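Local atomic coordinates of P450 epoxidase (Sorangium cellulosum, PDB entry 1Q5D), a protein that belongs to the cytochrome P450 family of haem-thiolate proteins and holds its haem deep within a largely helical fold. Residues D257-L262 / S369-E374; Y261-A266 / E376-T381. All coordinates share one frame; numbering follows the deposited sequence.

From the N terminus, the chain first supplies helix 257-272, whose opening turn serves contact 1 and whose next turn serves contact 2. Nearly a hundred residues then intervene, including helix 287-297 and strands 304-309 and 325-329, before helix 368-385 returns in roughly the same direction and closes both loops. Its earlier turn meets 257-262 and its later turn meets 261-266. The two loops therefore interleave in sequence instead of nesting, and the second contact lies one step further along the same helix pair, with centres 8 Å apart. Contact 1 borders the haem, while contact 2 carries the pairing away from it into an apolar helical core.

Contact 1: residues D257-L262 / S369-E374; sequences DTTIYL and SLARLE. With HEM (protoporphyrin IX containing Fe), chain B.
Thr259 and Ala371 meet around a flat haem vinyl group. The methyl of Ala371 lies over one face of this vinyl, CB coming to 3.4 Å from HEM CBB, while Thr258 covers the other face with its CB at 3.7 Å from HEM CBB. Thr259 approaches the outer edge, OG1 standing 3.3 Å from HEM CBB, and CD2 of Leu262 comes near the same vinyl end. The faces of the whole porphyrin differ too: Thr258 is on the side of the water, whose oxygen is 2.2 Å from the haem iron (FE), and Ala371 on the opposite side. Leu370 meets a second vinyl group, with CD2 3.9 Å from HEM CBC.

Away from the haem, the carboxylate of Glu374 presents a face to the methyl of Thr259, and the two side chains cross nearly at right angles; CG2 of Thr259 is 3.6 Å from Glu374 OE1. With chi1 at -47°, Thr259 has this methyl anti to its backbone N and aimed at helix 368-385, while OG1 turns back to a hydrogen bond with Gly255 O. That bond fixes the rotation of the hydroxyl group, which is thereby satisfied in buried surroundings. Further along, Leu262 reaches the backbone of Ala371, CD2 lying 4.0 Å from Ala371 O. Pro154 and Ala157 of helix 154-161 also pack on Glu374.

The segment axes pass 10.0 Å apart and cross at -36°, their N-to-C directions running broadly the same way, and the vinyl group fills part of the gap. Asp257 and Thr258 occupy the acid-alcohol positions of the P450 I-helix, and helix 368-385 corresponds to the L-helix that follows the haem-ligand loop. Two such helices holding the porphyrin edge from opposite faces are characteristic of the P450 haem pocket.

Contact 2: residues Y261-A266 / E376-T381; sequences YLIAFA and EIAVGT
Ala378 and Val379 carry the touch on Ile263 and Ala266. Just ahead of them, Ile377 directs its side chain to Ile126 and Gln127 of helix 123-137, while its carbonyl O accepts two bonds, both from Thr381. Ala378 comes next. Its methyl faces helix 257-272 and meets both branches of Ile263, lying 4.0 Å from Ile263 CD1 and 4.1 Å from Ile263 CG2. The backbone O of Ala378 takes a hydrogen bond from Tyr149 OH, which ties helix 146-150 to the same place.

Val379 does the rest of the touching with one methyl. CG2, anti to the carbonyl carbon of its own residue, is turned between Ile263 and Ala266, residues nearly one helical turn apart. It rests against the methyl of Ala266, 3.7 Å from Ala266 CB, and against the carbonyl of Ile263, 4.2 Å from Ile263 O. Met287 of helix 287-297 packs on Val379, and Leu291 of that helix on Ala266.

At Thr381, OG1 folds back to its own helix and donates to Ile377 O at 2.7 Å, tilted 23° from the carbonyl plane; the backbone N of Thr381 reaches that O from the opposite face. Gln127 NE2 bonds to the same hydroxyl, giving this buried group a partner on helix 123-137 as well.

The axes of segments 261-266 and 376-381 approach to 9.8 Å and cross at -25°, and Ile263 and Val379 have the nearest CA atoms, 6.5 Å apart. This near-parallel apolar pairing, flanked by helices 123-137 and 146-150, is consistent with the D-, E-, I- and L-helix bundle that forms the core of the P450 fold.

Contact 1: residues D257-L262 / S369-E374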
# COMPACT_ATOMS: atom_id res chain seq x y z
N ASP A 257 -4.18 -4.48 1.56
CA ASP A 257 -5.12 -3.53 0.99
C ASP A 257 -4.51 -2.72 -0.17
O ASP A 257 -5.18 -2.43 -1.14
CB ASP A 257 -5.66 -2.60 2.09
CG ASP A 257 -6.68 -3.32 2.99
OD1 ASP A 257 -6.94 -4.52 2.76
OD2 ASP A 257 -7.26 -2.78 3.94
N THR A 258 -3.24 -2.37 -0.05
CA THR A 258 -2.56 -1.64 -1.11
C THR A 258 -2.76 -2.39 -2.43
O THR A 258 -3.19 -1.82 -3.43
CB THR A 258 -1.06 -1.51 -0.79
OG1 THR A 258 -0.51 -2.81 -0.50
CG2 THR A 258 -0.86 -0.77 0.52
N THR A 259 -2.46 -3.69 -2.43
CA THR A 259 -2.54 -4.44 -3.68
C THR A 259 -3.96 -4.61 -4.20
O THR A 259 -4.19 -4.64 -5.40
CB THR A 259 -1.88 -5.82 -3.52
OG1 THR A 259 -0.60 -5.67 -2.87
CG2 THR A 259 -1.56 -6.40 -4.89
N ILE A 260 -4.92 -4.75 -3.28
CA ILE A 260 -6.31 -4.83 -3.67
C ILE A 260 -6.68 -3.59 -4.49
O ILE A 260 -7.32 -3.68 -5.56
CB ILE A 260 -7.22 -4.93 -2.39
CG1 ILE A 260 -6.91 -6.21 -1.60
CG2 ILE A 260 -8.71 -4.85 -2.76
CD1 ILE A 260 -7.75 -6.38 -0.32
N TYR A 261 -6.28 -2.42 -4.00
CA TYR A 261 -6.65 -1.18 -4.69
C TYR A 261 -5.89 -1.00 -6.00
O TYR A 261 -6.44 -0.48 -6.96
CB TYR A 261 -6.55 0.02 -3.76
CG TYR A 261 -7.51 -0.16 -2.60
CD1 TYR A 261 -8.82 -0.54 -2.83
CD2 TYR A 261 -7.09 -0.03 -1.28
CE1 TYR A 261 -9.71 -0.74 -1.79
CE2 TYR A 261 -7.97 -0.24 -0.23
CZ TYR A 261 -9.28 -0.60 -0.51
OH TYR A 261 -10.17 -0.81 0.51
N LEU A 262 -4.65 -1.44 -6.05
CA LEU A 262 -3.91 -1.41 -7.31
C LEU A 262 -4.65 -2.17 -8.42
O LEU A 262 -4.87 -1.66 -9.55
CB LEU A 262 -2.50 -1.97 -7.12
CG LEU A 262 -1.68 -2.23 -8.39
CD1 LEU A 262 -1.59 -0.93 -9.22
CD2 LEU A 262 -0.28 -2.73 -8.04
N SER A 369 7.92 -5.53 -6.33
CA SER A 369 7.93 -6.61 -7.33
C SER A 369 6.75 -7.58 -7.17
O SER A 369 6.15 -7.98 -8.16
CB SER A 369 9.24 -7.39 -7.28
OG SER A 369 10.27 -6.61 -7.87
N LEU A 370 6.46 -7.97 -5.93
CA LEU A 370 5.30 -8.81 -5.65
C LEU A 370 3.99 -8.14 -6.09
O LEU A 370 3.16 -8.76 -6.76
CB LEU A 370 5.27 -9.21 -4.17
CG LEU A 370 4.22 -10.24 -3.73
CD1 LEU A 370 4.22 -11.46 -4.65
CD2 LEU A 370 4.49 -10.66 -2.30
N ALA A 371 3.82 -6.87 -5.75
CA ALA A 371 2.63 -6.12 -6.17
C ALA A 371 2.47 -6.09 -7.70
O ALA A 371 1.39 -6.34 -8.23
CB ALA A 371 2.70 -4.69 -5.62
N ARG A 372 3.55 -5.78 -8.40
CA ARG A 372 3.46 -5.67 -9.85
C ARG A 372 3.12 -7.02 -10.45
O ARG A 372 2.32 -7.09 -11.37
CB ARG A 372 4.78 -5.15 -10.44
CG ARG A 372 5.01 -3.63 -10.27
CD ARG A 372 6.44 -3.18 -10.67
NE ARG A 372 6.66 -1.73 -10.57
CZ ARG A 372 7.84 -1.17 -10.33
NH1 ARG A 372 8.93 -1.94 -10.15
NH2 ARG A 372 7.96 0.16 -10.24
N LEU A 373 3.72 -8.08 -9.92
CA LEU A 373 3.44 -9.45 -10.40
C LEU A 373 1.99 -9.83 -10.19
O LEU A 373 1.31 -10.31 -11.11
CB LEU A 373 4.35 -10.48 -9.74
CG LEU A 373 4.05 -11.94 -10.16
CD1 LEU A 373 4.31 -12.12 -11.64
CD2 LEU A 373 4.86 -12.93 -9.33
N GLU A 374 1.48 -9.62 -8.98
CA GLU A 374 0.10 -9.94 -8.72
C GLU A 374 -0.83 -9.20 -9.65
O GLU A 374 -1.79 -9.77 -10.17
CB GLU A 374 -0.29 -9.58 -7.28
CG GLU A 374 0.48 -10.32 -6.21
CD GLU A 374 0.00 -9.91 -4.83
OE1 GLU A 374 -1.23 -9.97 -4.61
OE2 GLU A 374 0.84 -9.54 -3.99
CHA HEM B . 6.61 0.70 2.32
CHB HEM B . 3.52 1.64 -1.26
CHC HEM B . 2.71 -3.12 -1.81
CHD HEM B . 5.32 -3.99 2.13
C1A HEM B . 5.91 1.36 1.34
C2A HEM B . 6.00 2.77 1.03
C3A HEM B . 5.13 3.03 0.06
C4A HEM B . 4.47 1.80 -0.29
CMA HEM B . 4.88 4.42 -0.59
CAA HEM B . 6.94 3.77 1.74
CBA HEM B . 6.19 4.55 2.83
CGA HEM B . 7.12 5.59 3.42
O1A HEM B . 6.73 6.26 4.43
O2A HEM B . 8.26 5.75 2.91
C1B HEM B . 3.06 0.43 -1.69
C2B HEM B . 2.13 0.27 -2.79
C3B HEM B . 1.89 -1.02 -2.93
C4B HEM B . 2.66 -1.75 -1.94
CMB HEM B . 1.49 1.40 -3.64
CAB HEM B . 0.96 -1.55 -4.03
CBB HEM B . 0.40 -2.76 -3.95
C1C HEM B . 3.37 -3.79 -0.82
C2C HEM B . 3.45 -5.22 -0.66
C3C HEM B . 4.18 -5.45 0.44
C4C HEM B . 4.59 -4.17 0.98
CMC HEM B . 2.79 -6.24 -1.63
CAC HEM B . 4.59 -6.77 1.11
CBC HEM B . 4.45 -7.93 0.47
C1D HEM B . 5.85 -2.80 2.57
C2D HEM B . 6.58 -2.67 3.80
C3D HEM B . 6.99 -1.22 3.86
C4D HEM B . 6.44 -0.61 2.68
CMD HEM B . 6.90 -3.79 4.80
CAD HEM B . 7.83 -0.54 4.95
CBD HEM B . 9.22 -0.35 4.33
CGD HEM B . 10.15 0.35 5.29
O1D HEM B . 9.65 1.20 6.08
O2D HEM B . 11.38 0.05 5.30
NA HEM B . 4.97 0.78 0.51
NB HEM B . 3.38 -0.83 -1.17
NC HEM B . 4.06 -3.19 0.20
ND HEM B . 5.77 -1.57 1.94
FE HEM B . 4.66 -1.21 0.25
O HOH W 1 2.92 -0.87 1.57

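Contact 2: residues Y261-A266 / E376-T381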
# COMPACT_ATOMS: atom_id res chain seq x y z
N TYR A 261 -6.28 -2.42 -4.00
CA TYR A 261 -6.65 -1.18 -4.69
C TYR A 261 -5.89 -1.00 -6.00
O TYR A 261 -6.44 -0.48 -6.96
CB TYR A 261 -6.55 0.02 -3.76
CG TYR A 261 -7.51 -0.16 -2.60
CD1 TYR A 261 -8.82 -0.54 -2.83
CD2 TYR A 261 -7.09 -0.03 -1.28
CE1 TYR A 261 -9.71 -0.74 -1.79
CE2 TYR A 261 -7.97 -0.24 -0.23
CZ TYR A 261 -9.28 -0.60 -0.51
OH TYR A 261 -10.17 -0.81 0.51
N LEU A 262 -4.65 -1.44 -6.05
CA LEU A 262 -3.91 -1.41 -7.31
C LEU A 262 -4.65 -2.17 -8.42
O LEU A 262 -4.87 -1.66 -9.55
CB LEU A 262 -2.50 -1.97 -7.12
CG LEU A 262 -1.68 -2.23 -8.39
CD1 LEU A 262 -1.59 -0.93 -9.22
CD2 LEU A 262 -0.28 -2.73 -8.04
N ILE A 263 -5.04 -3.40 -8.09
CA ILE A 263 -5.77 -4.24 -9.01
C ILE A 263 -7.09 -3.58 -9.39
O ILE A 263 -7.43 -3.49 -10.58
CB ILE A 263 -6.01 -5.65 -8.39
CG1 ILE A 263 -4.67 -6.38 -8.21
CG2 ILE A 263 -6.95 -6.46 -9.27
CD1 ILE A 263 -4.74 -7.63 -7.36
N ALA A 264 -7.84 -3.11 -8.40
CA ALA A 264 -9.13 -2.48 -8.68
C ALA A 264 -8.98 -1.19 -9.49
O ALA A 264 -9.70 -0.98 -10.48
CB ALA A 264 -9.91 -2.21 -7.38
N PHE A 265 -8.04 -0.34 -9.08
CA PHE A 265 -7.81 0.92 -9.78
C PHE A 265 -7.32 0.63 -11.23
O PHE A 265 -7.63 1.37 -12.16
CB PHE A 265 -6.75 1.74 -9.05
CG PHE A 265 -7.30 2.69 -7.99
CD1 PHE A 265 -8.09 2.22 -6.94
CD2 PHE A 265 -6.99 4.03 -8.03
CE1 PHE A 265 -8.57 3.11 -5.96
CE2 PHE A 265 -7.47 4.92 -7.05
CZ PHE A 265 -8.26 4.44 -6.02
N ALA A 266 -6.54 -0.43 -11.40
CA ALA A 266 -6.03 -0.76 -12.73
C ALA A 266 -7.17 -1.12 -13.67
O ALA A 266 -7.23 -0.60 -14.79
CB ALA A 266 -4.98 -1.89 -12.67
N GLU A 376 -0.12 -7.78 -12.57
CA GLU A 376 0.08 -8.20 -13.96
C GLU A 376 -0.75 -9.44 -14.26
O GLU A 376 -1.49 -9.50 -15.24
CB GLU A 376 1.56 -8.50 -14.18
CG GLU A 376 2.06 -8.19 -15.58
CD GLU A 376 3.49 -8.64 -15.77
OE1 GLU A 376 4.26 -8.67 -14.77
OE2 GLU A 376 3.85 -8.97 -16.92
N ILE A 377 -0.66 -10.42 -13.38
CA ILE A 377 -1.44 -11.65 -13.54
C ILE A 377 -2.94 -11.39 -13.43
O ILE A 377 -3.71 -11.85 -14.26
CB ILE A 377 -1.00 -12.69 -12.49
CG1 ILE A 377 0.40 -13.21 -12.83
CG2 ILE A 377 -1.99 -13.85 -12.42
CD1 ILE A 377 1.05 -13.99 -11.70
N ALA A 378 -3.36 -10.64 -12.41
CA ALA A 378 -4.79 -10.41 -12.16
C ALA A 378 -5.46 -9.59 -13.25
O ALA A 378 -6.54 -9.94 -13.73
CB ALA A 378 -5.00 -9.73 -10.79
N VAL A 379 -4.83 -8.48 -13.61
CA VAL A 379 -5.38 -7.56 -14.60
C VAL A 379 -5.21 -8.13 -16.01
O VAL A 379 -6.14 -8.08 -16.81
CB VAL A 379 -4.76 -6.16 -14.53
CG1 VAL A 379 -5.42 -5.22 -15.57
CG2 VAL A 379 -4.86 -5.57 -13.10
N GLY A 380 -4.03 -8.67 -16.31
CA GLY A 380 -3.80 -9.32 -17.60
C GLY A 380 -4.84 -10.41 -17.85
O GLY A 380 -5.51 -10.41 -18.89
N THR A 381 -5.00 -11.32 -16.89
CA THR A 381 -5.95 -12.44 -17.03
C THR A 381 -7.39 -12.01 -17.26
O THR A 381 -8.07 -12.54 -18.16
CB THR A 381 -5.89 -13.33 -15.79
OG1 THR A 381 -4.61 -13.96 -15.69
CG2 THR A 381 -6.88 -14.49 -15.91